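Long-range contact in Nrps/pks (Streptomyces albus, PDB 4OPE), which is a ketosynthase domain of a type I polyketide synthase that probably catalyses chain-elongating condensation in oxazolomycin biosynthesis: residues V450-S454 and L544-W548. Residues are numbered along the deposited sequence; the frame is centred on the assembly and turned at random.
Sequences VCALS and LAEAW
Val450 to Ser454 and Leu544 to Trp548, a strand segment and a helix segment, run nearly parallel, with 10° between their directions and 8.7 Å between their axes at closest approach. Trp548 supplies most of the helix side of the contact. Its CG lies anti to the backbone N (chi1 -178°), which sends the indole from the helix across to the strand. Ala452 CB sits over one face of the indole, 3.4 Å from the centroid of the Trp548 five-membered ring and nearly on its normal, in a CH-pi contact. At the ring edge, Trp548 NE1 donates a hydrogen bond to Leu453 O at 3.0 Å. The bond is fairly straight, 163° at the hydrogen. The oxygen lies near the indole plane, but the nitrogen approaches from above the carbonyl plane. Strand 449-455 is an edge strand of a three-stranded antiparallel sheet, separate from the large mixed sheet of the thiolase-type ketosynthase fold. Helix 541-550 packs on this small sheet. Arg497, from the middle strand, makes a cation-pi contact with Trp548 and hydrogen-bonds its carbonyl O. Further up the strand, the two methyls of Val450 meet neighbouring helix residues. Val450 CG2 lies 3.9 Å from Ala545 CA, and Val450 CG1 meets Leu544 CB at 4.2 Å. At the other end, Ser454 OG approaches Trp548 CZ2 obliquely at 4.0 Å; Ser454 OG is hydrogen-bonded to Met494 N.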
loop_
_atom_site.group_PDB
_atom_site.type_symbol
_atom_site.label_atom_id
_atom_site.label_comp_id
_atom_site.label_asym_id
_atom_site.label_seq_id
_atom_site.Cartn_x
_atom_site.Cartn_y
_atom_site.Cartn_z
ATOM N N VAL A 450 30.485 26.563 -18.390
ATOM C CA VAL A 450 30.989 25.210 -18.542
ATOM C C VAL A 450 29.818 24.286 -18.651
ATOM O O VAL A 450 28.869 24.416 -17.883
ATOM C CB VAL A 450 31.867 24.770 -17.364
ATOM C CG1 VAL A 450 31.112 24.849 -16.056
ATOM C CG2 VAL A 450 32.389 23.366 -17.601
ATOM N N CYS A 451 29.878 23.389 -19.624
ATOM C CA CYS A 451 28.942 22.313 -19.734
ATOM C C CYS A 451 29.636 21.076 -19.251
ATOM O O CYS A 451 30.583 20.604 -19.861
ATOM C CB CYS A 451 28.541 22.081 -21.178
ATOM S SG CYS A 451 27.783 20.459 -21.529
ATOM N N ALA A 452 29.143 20.504 -18.178
ATOM C CA ALA A 452 29.846 19.384 -17.592
ATOM C C ALA A 452 28.939 18.132 -17.607
ATOM O O ALA A 452 27.854 18.148 -17.044
ATOM C CB ALA A 452 30.264 19.774 -16.186
ATOM N N LEU A 453 29.391 17.076 -18.265
ATOM C CA LEU A 453 28.615 15.856 -18.439
ATOM C C LEU A 453 29.392 14.714 -17.856
ATOM O O LEU A 453 30.622 14.742 -17.875
ATOM C CB LEU A 453 28.417 15.530 -19.902
ATOM C CG LEU A 453 27.660 16.518 -20.776
ATOM C CD1 LEU A 453 27.492 15.958 -22.185
ATOM C CD2 LEU A 453 26.290 16.749 -20.214
ATOM N N SER A 454 28.684 13.704 -17.343
ATOM C CA SER A 454 29.328 12.477 -16.944
ATOM C C SER A 454 28.423 11.313 -17.161
ATOM O O SER A 454 27.217 11.464 -17.299
ATOM C CB SER A 454 29.788 12.504 -15.475
ATOM O OG SER A 454 28.722 12.687 -14.557
ATOM N N LEU A 544 37.156 25.589 -14.420
ATOM C CA LEU A 544 36.073 24.685 -14.023
ATOM C C LEU A 544 36.019 23.468 -14.898
ATOM O O LEU A 544 35.979 22.341 -14.404
ATOM C CB LEU A 544 34.722 25.402 -14.055
ATOM C CG LEU A 544 34.630 26.610 -13.084
ATOM C CD1 LEU A 544 33.246 27.240 -13.086
ATOM C CD2 LEU A 544 35.016 26.205 -11.680
ATOM N N ALA A 545 36.047 23.702 -16.194
ATOM C CA ALA A 545 36.155 22.633 -17.155
ATOM C C ALA A 545 37.297 21.698 -16.848
ATOM O O ALA A 545 37.130 20.509 -16.824
ATOM C CB ALA A 545 36.329 23.217 -18.540
ATOM N N GLU A 546 38.481 22.216 -16.618
ATOM C CA GLU A 546 39.637 21.320 -16.405
ATOM C C GLU A 546 39.509 20.475 -15.120
ATOM O O GLU A 546 39.957 19.338 -15.050
ATOM C CB GLU A 546 40.952 22.125 -16.430
ATOM C CG GLU A 546 41.371 22.603 -17.840
ATOM C CD GLU A 546 42.615 23.528 -17.844
ATOM O OE1 GLU A 546 42.755 24.363 -16.915
ATOM O OE2 GLU A 546 43.466 23.429 -18.772
ATOM N N ALA A 547 38.890 21.041 -14.101
ATOM C CA ALA A 547 38.739 20.364 -12.834
ATOM C C ALA A 547 37.740 19.235 -12.936
ATOM O O ALA A 547 37.969 18.175 -12.424
ATOM C CB ALA A 547 38.306 21.368 -11.773
ATOM N N TRP A 548 36.624 19.487 -13.616
ATOM C CA TRP A 548 35.622 18.503 -13.874
ATOM C C TRP A 548 36.170 17.290 -14.568
ATOM O O TRP A 548 35.903 16.157 -14.165
ATOM C CB TRP A 548 34.520 19.120 -14.724
ATOM C CG TRP A 548 33.390 18.182 -15.027
ATOM C CD1 TRP A 548 33.086 17.588 -16.250
ATOM C CD2 TRP A 548 32.445 17.711 -14.106
ATOM N NE1 TRP A 548 31.996 16.790 -16.107
ATOM C CE2 TRP A 548 31.582 16.850 -14.797
ATOM C CE3 TRP A 548 32.237 17.937 -12.753
ATOM C CZ2 TRP A 548 30.520 16.213 -14.175
ATOM C CZ3 TRP A 548 31.179 17.299 -12.118
ATOM C CH2 TRP A 548 30.337 16.447 -12.831
#